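Long-range contacts in angiopoietin-related protein 3 (Homo sapiens, PDB 6EUA), which raises plasma triglycerides by inhibiting lipoprotein lipase and, through the fibrinogen-like domain seen here, mediates endothelial cell adhesion: residues K109-Y114 / A131-V136; V136-P141 / L199-Q204. All blocks are in the same frame, centred on the assembly; numbering follows the deposited sequence.

Interaction 1 (K109-Y114 / A131-V136); sequences KHYIEY and AITGNV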
ATOM      1  N   LYS A 109     -18.161  13.665   4.862  1.00 55.72           N
ATOM      2  CA  LYS A 109     -16.829  14.226   4.693  1.00 57.56           C
ATOM      3  C   LYS A 109     -16.863  15.734   4.896  1.00 55.99           C
ATOM      4  O   LYS A 109     -17.676  16.430   4.279  1.00 57.68           O
ATOM      5  CB  LYS A 109     -16.272  13.900   3.308  1.00 63.64           C
ATOM      6  CG  LYS A 109     -16.024  12.423   3.081  1.00 74.18           C
ATOM      7  CD  LYS A 109     -15.098  12.193   1.894  1.00 77.83           C
ATOM      8  CE  LYS A 109     -15.861  12.253   0.567  1.00 78.39           C
ATOM      9  NZ  LYS A 109     -16.086  13.647   0.072  1.00 73.11           N
ATOM     10  N   HIS A 110     -15.972  16.227   5.747  1.00 49.32           N
ATOM     11  CA  HIS A 110     -15.757  17.652   5.962  1.00 46.09           C
ATOM     12  C   HIS A 110     -14.312  17.996   5.625  1.00 47.60           C
ATOM     13  O   HIS A 110     -13.406  17.196   5.866  1.00 40.07           O
ATOM     14  CB  HIS A 110     -16.052  18.041   7.415  1.00 42.72           C
ATOM     15  CG  HIS A 110     -17.423  17.661   7.876  1.00 60.43           C
ATOM     16  ND1 HIS A 110     -17.678  16.507   8.586  1.00 61.78           N
ATOM     17  CD2 HIS A 110     -18.617  18.283   7.728  1.00 64.25           C
ATOM     18  CE1 HIS A 110     -18.970  16.437   8.858  1.00 63.47           C
ATOM     19  NE2 HIS A 110     -19.561  17.503   8.349  1.00 65.64           N
ATOM     20  N   TYR A 111     -14.091  19.189   5.079  1.00 45.87           N
ATOM     21  CA  TYR A 111     -12.741  19.671   4.819  1.00 35.84           C
ATOM     22  C   TYR A 111     -12.633  21.133   5.218  1.00 40.42           C
ATOM     23  O   TYR A 111     -13.628  21.866   5.265  1.00 46.46           O
ATOM     24  CB  TYR A 111     -12.341  19.516   3.343  1.00 34.67           C
ATOM     25  CG  TYR A 111     -12.926  20.595   2.456  1.00 51.59           C
ATOM     26  CD1 TYR A 111     -12.173  21.703   2.075  1.00 59.30           C
ATOM     27  CD2 TYR A 111     -14.244  20.518   2.018  1.00 53.72           C
ATOM     28  CE1 TYR A 111     -12.718  22.697   1.274  1.00 62.66           C
ATOM     29  CE2 TYR A 111     -14.794  21.507   1.220  1.00 59.93           C
ATOM     30  CZ  TYR A 111     -14.026  22.592   0.852  1.00 65.32           C
ATOM     31  OH  TYR A 111     -14.562  23.579   0.058  1.00 72.24           O
ATOM     32  N   ILE A 112     -11.402  21.554   5.491  1.00 35.24           N
ATOM     33  CA  ILE A 112     -11.106  22.965   5.693  1.00 34.18           C
ATOM     34  C   ILE A 112      -9.667  23.210   5.270  1.00 39.16           C
ATOM     35  O   ILE A 112      -8.785  22.372   5.481  1.00 36.55           O
ATOM     36  CB  ILE A 112     -11.385  23.399   7.153  1.00 36.71           C
ATOM     37  CG1 ILE A 112     -10.993  24.861   7.378  1.00 36.60           C
ATOM     38  CG2 ILE A 112     -10.742  22.457   8.151  1.00 40.28           C
ATOM     39  CD1 ILE A 112     -11.476  25.416   8.729  1.00 37.94           C
ATOM     40  N   GLU A 113      -9.445  24.351   4.628  1.00 41.60           N
ATOM     41  CA  GLU A 113      -8.123  24.729   4.161  1.00 35.91           C
ATOM     42  C   GLU A 113      -7.675  25.993   4.876  1.00 37.22           C
ATOM     43  O   GLU A 113      -8.488  26.868   5.193  1.00 36.84           O
ATOM     44  CB  GLU A 113      -8.106  24.920   2.644  1.00 38.58           C
ATOM     45  CG  GLU A 113      -8.372  23.633   1.890  1.00 54.56           C
ATOM     46  CD  GLU A 113      -7.990  23.704   0.424  1.00 61.98           C
ATOM     47  OE1 GLU A 113      -7.404  24.728   0.008  1.00 66.47           O
ATOM     48  OE2 GLU A 113      -8.289  22.738  -0.314  1.00 62.31           O
ATOM     49  N   TYR A 114      -6.373  26.059   5.149  1.00 40.71           N
ATOM     50  CA  TYR A 114      -5.729  27.200   5.773  1.00 36.51           C
ATOM     51  C   TYR A 114      -4.471  27.550   5.005  1.00 37.28           C
ATOM     52  O   TYR A 114      -3.826  26.681   4.407  1.00 29.35           O
ATOM     53  CB  TYR A 114      -5.291  26.944   7.217  1.00 38.03           C
ATOM     54  CG  TYR A 114      -6.271  26.274   8.137  1.00 39.83           C
ATOM     55  CD1 TYR A 114      -6.556  24.912   8.026  1.00 35.83           C
ATOM     56  CD2 TYR A 114      -6.895  27.001   9.150  1.00 33.80           C
ATOM     57  CE1 TYR A 114      -7.448  24.301   8.890  1.00 39.56           C
ATOM     58  CE2 TYR A 114      -7.787  26.404  10.011  1.00 36.06           C
ATOM     59  CZ  TYR A 114      -8.063  25.055   9.884  1.00 42.17           C
ATOM     60  OH  TYR A 114      -8.947  24.472  10.771  1.00 36.48           O
ATOM     61  N   ALA A 131      -7.623  30.691   8.099  1.00 41.85           N
ATOM     62  CA  ALA A 131      -8.577  29.862   7.368  1.00 46.17           C
ATOM     63  C   ALA A 131      -8.944  30.491   6.024  1.00 48.10           C
ATOM     64  O   ALA A 131      -9.108  31.710   5.912  1.00 49.28           O
ATOM     65  CB  ALA A 131      -9.840  29.630   8.203  1.00 42.01           C
ATOM     66  N   ILE A 132      -9.078  29.647   4.998  1.00 50.67           N
ATOM     67  CA  ILE A 132      -9.407  30.116   3.651  1.00 47.96           C
ATOM     68  C   ILE A 132     -10.801  29.665   3.243  1.00 44.86           C
ATOM     69  O   ILE A 132     -11.699  30.491   3.055  1.00 58.88           O
ATOM     70  CB  ILE A 132      -8.393  29.619   2.611  1.00 43.04           C
ATOM     71  CG1 ILE A 132      -6.963  29.900   3.055  1.00 44.02           C
ATOM     72  CG2 ILE A 132      -8.709  30.219   1.243  1.00 41.27           C
ATOM     73  CD1 ILE A 132      -5.949  29.211   2.171  1.00 44.53           C
ATOM     74  N   THR A 133     -10.978  28.356   3.056  1.00 45.80           N
ATOM     75  CA  THR A 133     -12.247  27.761   2.651  1.00 52.69           C
ATOM     76  C   THR A 133     -12.522  26.520   3.493  1.00 44.23           C
ATOM     77  O   THR A 133     -11.670  26.051   4.254  1.00 41.87           O
ATOM     78  CB  THR A 133     -12.264  27.385   1.154  1.00 53.29           C
ATOM     79  OG1 THR A 133     -11.327  26.324   0.907  1.00 49.61           O
ATOM     80  CG2 THR A 133     -11.913  28.576   0.281  1.00 57.77           C
ATOM     81  N   GLY A 134     -13.722  25.989   3.336  1.00 43.07           N
ATOM     82  CA  GLY A 134     -14.119  24.736   3.948  1.00 46.34           C
ATOM     83  C   GLY A 134     -15.623  24.642   4.089  1.00 49.17           C
ATOM     84  O   GLY A 134     -16.356  25.626   3.997  1.00 51.17           O
ATOM     85  N   ASN A 135     -16.099  23.416   4.321  1.00 48.07           N
ATOM     86  CA  ASN A 135     -17.514  23.176   4.605  1.00 49.04           C
ATOM     87  C   ASN A 135     -17.747  22.779   6.058  1.00 49.60           C
ATOM     88  O   ASN A 135     -18.827  22.284   6.400  1.00 45.74           O
ATOM     89  CB  ASN A 135     -18.092  22.114   3.663  1.00 42.62           C
ATOM     90  CG  ASN A 135     -17.339  20.791   3.720  1.00 49.37           C
ATOM     91  OD1 ASN A 135     -16.702  20.459   4.722  1.00 44.38           O
ATOM     92  ND2 ASN A 135     -17.411  20.028   2.632  1.00 52.08           N
ATOM     93  N   VAL A 136     -16.746  22.962   6.909  1.00 47.80           N
ATOM     94  CA  VAL A 136     -16.844  22.708   8.342  1.00 50.42           C
ATOM     95  C   VAL A 136     -16.193  23.897   9.041  1.00 53.03           C
ATOM     96  O   VAL A 136     -15.130  24.370   8.608  1.00 48.18           O
ATOM     97  CB  VAL A 136     -16.203  21.356   8.719  1.00 48.50           C
ATOM     98  CG1 VAL A 136     -14.670  21.409   8.678  1.00 45.72           C
ATOM     99  CG2 VAL A 136     -16.691  20.881  10.076  1.00 52.12           C
TER
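Strands 109-114 and 131-134 run antiparallel, and the second bends into a loop at Asn135. The tight part lies on the face that carries Ile112 and Tyr114. Ile112 has CG1 anti to its backbone N (chi1 177°), which leaves CG2 to meet Val136 CG1 at 4.1 Å. Val136 also sets its CB 3.6 Å from His110 CB, the two side chains crossing at about a right angle. Tyr114 CD2 packs against Ala131 CB, and the Tyr114 hydroxyl is hydrogen-bonded to Asn138 OD1. Glu113 is bonded to 131-134 through both its backbone N and its O. The N gives an almost straight bond to Thr133 O (2.8 Å), and the O accepts from Ile132 N, also at 2.8 Å.

The other face is looser and nearer solvent. Thr133 and Glu113 lie side by side there, pointing the same way without a bond between them. Tyr111 holds its CG between the backbone N and the carbonyl carbon (chi1 79°), and the ring leans over the neighbouring strand. Gly134 CA sits over one ring face, 3.9 Å from the centroid, in a CH-pi contact. Glycine suits this place, because a CB would clash with Tyr111 O and Ile112 CA. The Asn135 amide stands steeply to the ring, its plane 71° away. Its OD1 accepts from Tyr111 N at 2.9 Å, the donor lying above the carbonyl plane. Asn135 N returns a bond to Tyr111 O (3.1 Å), so side chain and backbone together extend the pairing past the strand end. The arrangement is a beta hairpin at the edge of the main antiparallel sheet of the fibrinogen C-terminal domain.

Interaction 2 (V136-P141 / L199-Q204); sequences VPNAIP and LSWKSQ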
ATOM      1  N   VAL A 136     -16.746  22.962   6.909  1.00 47.80           N
ATOM      2  CA  VAL A 136     -16.844  22.708   8.342  1.00 50.42           C
ATOM      3  C   VAL A 136     -16.193  23.897   9.041  1.00 53.03           C
ATOM      4  O   VAL A 136     -15.130  24.370   8.608  1.00 48.18           O
ATOM      5  CB  VAL A 136     -16.203  21.356   8.719  1.00 48.50           C
ATOM      6  CG1 VAL A 136     -14.670  21.409   8.678  1.00 45.72           C
ATOM      7  CG2 VAL A 136     -16.691  20.881  10.076  1.00 52.12           C
ATOM      8  N   PRO A 137     -16.809  24.447  10.081  1.00 56.15           N
ATOM      9  CA  PRO A 137     -16.220  25.614  10.742  1.00 59.23           C
ATOM     10  C   PRO A 137     -14.869  25.278  11.356  1.00 56.40           C
ATOM     11  O   PRO A 137     -14.548  24.122  11.640  1.00 58.66           O
ATOM     12  CB  PRO A 137     -17.249  25.985  11.816  1.00 66.17           C
ATOM     13  CG  PRO A 137     -18.509  25.270  11.429  1.00 66.11           C
ATOM     14  CD  PRO A 137     -18.077  24.034  10.702  1.00 60.89           C
ATOM     15  N   ASN A 138     -14.064  26.321  11.537  1.00 48.24           N
ATOM     16  CA  ASN A 138     -12.732  26.169  12.093  1.00 47.61           C
ATOM     17  C   ASN A 138     -12.795  25.926  13.596  1.00 47.47           C
ATOM     18  O   ASN A 138     -13.615  26.521  14.300  1.00 49.83           O
ATOM     19  CB  ASN A 138     -11.900  27.415  11.801  1.00 50.53           C
ATOM     20  CG  ASN A 138     -10.490  27.313  12.342  1.00 45.52           C
ATOM     21  OD1 ASN A 138      -9.866  26.257  12.292  1.00 43.37           O
ATOM     22  ND2 ASN A 138      -9.989  28.410  12.878  1.00 50.80           N
ATOM     23  N   ALA A 139     -11.913  25.049  14.087  1.00 43.07           N
ATOM     24  CA  ALA A 139     -11.763  24.784  15.511  1.00 41.31           C
ATOM     25  C   ALA A 139     -10.409  25.198  16.069  1.00 39.12           C
ATOM     26  O   ALA A 139     -10.216  25.120  17.285  1.00 41.23           O
ATOM     27  CB  ALA A 139     -11.973  23.288  15.807  1.00 47.79           C
ATOM     28  N   ILE A 140      -9.472  25.618  15.226  1.00 41.29           N
ATOM     29  CA  ILE A 140      -8.116  25.964  15.647  1.00 44.42           C
ATOM     30  C   ILE A 140      -8.011  27.484  15.674  1.00 50.75           C
ATOM     31  O   ILE A 140      -8.498  28.149  14.747  1.00 58.05           O
ATOM     32  CB  ILE A 140      -7.077  25.324  14.708  1.00 47.35           C
ATOM     33  CG1 ILE A 140      -7.332  23.819  14.584  1.00 43.25           C
ATOM     34  CG2 ILE A 140      -5.653  25.583  15.187  1.00 49.07           C
ATOM     35  CD1 ILE A 140      -6.695  23.169  13.366  1.00 38.21           C
ATOM     36  N   PRO A 141      -7.424  28.076  16.712  1.00 49.39           N
ATOM     37  CA  PRO A 141      -7.282  29.541  16.750  1.00 44.79           C
ATOM     38  C   PRO A 141      -6.489  30.060  15.557  1.00 48.49           C
ATOM     39  O   PRO A 141      -5.423  29.537  15.226  1.00 51.11           O
ATOM     40  CB  PRO A 141      -6.540  29.789  18.066  1.00 39.77           C
ATOM     41  CG  PRO A 141      -6.844  28.586  18.911  1.00 40.69           C
ATOM     42  CD  PRO A 141      -6.937  27.434  17.945  1.00 38.34           C
ATOM     43  N   LEU A 199     -12.396  10.810  17.480  1.00 34.35           N
ATOM     44  CA  LEU A 199     -11.798  12.082  17.851  1.00 37.96           C
ATOM     45  C   LEU A 199     -12.851  13.183  17.844  1.00 39.56           C
ATOM     46  O   LEU A 199     -13.991  12.985  17.421  1.00 39.64           O
ATOM     47  CB  LEU A 199     -10.643  12.420  16.905  1.00 31.76           C
ATOM     48  CG  LEU A 199      -9.549  11.345  16.918  1.00 34.83           C
ATOM     49  CD1 LEU A 199      -8.819  11.334  15.603  1.00 30.23           C
ATOM     50  CD2 LEU A 199      -8.573  11.566  18.107  1.00 32.57           C
ATOM     51  N   SER A 200     -12.450  14.361  18.316  1.00 34.01           N
ATOM     52  CA  SER A 200     -13.383  15.467  18.489  1.00 43.25           C
ATOM     53  C   SER A 200     -12.897  16.711  17.758  1.00 43.86           C
ATOM     54  O   SER A 200     -11.702  17.016  17.752  1.00 46.31           O
ATOM     55  CB  SER A 200     -13.585  15.793  19.969  1.00 37.06           C
ATOM     56  OG  SER A 200     -13.901  14.631  20.711  1.00 45.35           O
ATOM     57  N   TRP A 201     -13.841  17.440  17.164  1.00 42.57           N
ATOM     58  CA  TRP A 201     -13.555  18.689  16.450  1.00 42.15           C
ATOM     59  C   TRP A 201     -14.657  19.689  16.813  1.00 44.61           C
ATOM     60  O   TRP A 201     -15.739  19.689  16.216  1.00 39.88           O
ATOM     61  CB  TRP A 201     -13.471  18.455  14.950  1.00 33.66           C
ATOM     62  CG  TRP A 201     -13.200  19.683  14.150  1.00 33.96           C
ATOM     63  CD1 TRP A 201     -14.127  20.520  13.589  1.00 37.59           C
ATOM     64  CD2 TRP A 201     -11.915  20.197  13.780  1.00 33.78           C
ATOM     65  NE1 TRP A 201     -13.496  21.528  12.902  1.00 42.70           N
ATOM     66  CE2 TRP A 201     -12.138  21.348  12.993  1.00 34.06           C
ATOM     67  CE3 TRP A 201     -10.594  19.799  14.047  1.00 35.45           C
ATOM     68  CZ2 TRP A 201     -11.094  22.120  12.485  1.00 33.74           C
ATOM     69  CZ3 TRP A 201      -9.555  20.557  13.527  1.00 35.20           C
ATOM     70  CH2 TRP A 201      -9.814  21.709  12.759  1.00 37.29           C
ATOM     71  N   LYS A 202     -14.370  20.539  17.798  1.00 38.75           N
ATOM     72  CA  LYS A 202     -15.343  21.481  18.337  1.00 45.87           C
ATOM     73  C   LYS A 202     -15.058  22.853  17.749  1.00 49.61           C
ATOM     74  O   LYS A 202     -14.049  23.484  18.081  1.00 43.49           O
ATOM     75  CB  LYS A 202     -15.293  21.511  19.860  1.00 46.04           C
ATOM     76  CG  LYS A 202     -16.479  22.214  20.508  1.00 54.17           C
ATOM     77  CD  LYS A 202     -16.134  23.646  20.894  1.00 66.07           C
ATOM     78  CE  LYS A 202     -14.942  23.695  21.837  1.00 71.52           C
ATOM     79  NZ  LYS A 202     -15.083  22.718  22.952  1.00 74.72           N
ATOM     80  N   SER A 203     -15.952  23.319  16.889  1.00 55.56           N
ATOM     81  CA  SER A 203     -15.741  24.598  16.244  1.00 65.08           C
ATOM     82  C   SER A 203     -16.022  25.748  17.205  1.00 71.13           C
ATOM     83  O   SER A 203     -16.466  25.563  18.342  1.00 75.32           O
ATOM     84  CB  SER A 203     -16.617  24.717  15.006  1.00 71.63           C
ATOM     85  OG  SER A 203     -17.951  24.366  15.317  1.00 74.40           O
ATOM     86  N   GLN A 204     -15.761  26.957  16.713  1.00 81.37           N
ATOM     87  CA  GLN A 204     -15.858  28.158  17.536  1.00 92.14           C
ATOM     88  C   GLN A 204     -17.278  28.378  18.050  1.00 91.33           C
ATOM     89  O   GLN A 204     -17.470  28.821  19.190  1.00 93.59           O
ATOM     90  CB  GLN A 204     -15.375  29.355  16.716  1.00104.38           C
ATOM     91  CG  GLN A 204     -15.592  29.167  15.208  1.00110.49           C
ATOM     92  CD  GLN A 204     -14.832  30.167  14.357  1.00117.09           C
ATOM     93  OE1 GLN A 204     -13.821  30.725  14.786  1.00120.21           O
ATOM     94  NE2 GLN A 204     -15.315  30.395  13.141  1.00118.37           N
TER
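Trp201 has CG anti to its backbone N (chi1 179°), with the ring turned to chi2 -92°. This carries the indole against the loop 136-141. The loop itself is folded by Asn138, whose CG is also anti to the backbone N (chi1 -179°). Its OD1 accepts from Ile140 N at 3.0 Å, which makes an Asx turn. The turn presents Ala139 to the indole. Ala139 CB sits over the centre of one face, 3.6 Å from the centroid of the six-membered ring, in a CH-pi contact. The same methyl is 3.1 Å from Lys202 O, so it is closely held.

The indole edge is engaged too. NE1 gives a nearly straight bond to Pro137 O at 3.1 Å, in the ring plane and almost along the C=O axis. That bond satisfies the indole N-H and helps fix the turn of the ring. Further round the edge, Ile140 CD1 reaches Trp201 CH2 at 3.5 Å, its side chain crossing the ring at about a right angle.

Beyond the tryptophan, Asn138 O accepts a longer, bent bond from Gln204 N (3.3 Å). The Gln204 side chain is poorly ordered. Pro137 CB meets Ser203 CB at 3.5 Å, a tight carbon pair, while Ser203 OG bonds to Arg207 O. The CB of Lys202 points away from the loop, and its NZ forms a salt bridge with Glu177 OE2.

Strand 199-202 pairs with strand 208-211, whose Tyr209 touches Val136 and Pro137. Trp201 also rests on Ile100 and Leu102 of strand 96-104 and on Tyr114 of strand 109-118, so the contact sits between the small two-stranded sheet and the large one.

In the fold
Along the chain, strand 109-118 comes first and turns back into strand 127-134. Interaction 1 closes this hairpin, with 16 residues between its two segments, half of them strand. The chain leaves at Val136, which belongs to both contacts, and runs into the loop 136-141. Some 57 residues later strand 199-202 returns to that loop, and interaction 2 closes the longer excursion. The two are in series and neither encloses the other. The centres of interactions 1 and 2 lie about 10 Å apart. The tie between them is Tyr114 OH to Asn138 OD1, a probable hydrogen bond of 2.5 Å. Together they join the edge hairpin of the main sheet to the two-stranded sheet 199-202/208-211.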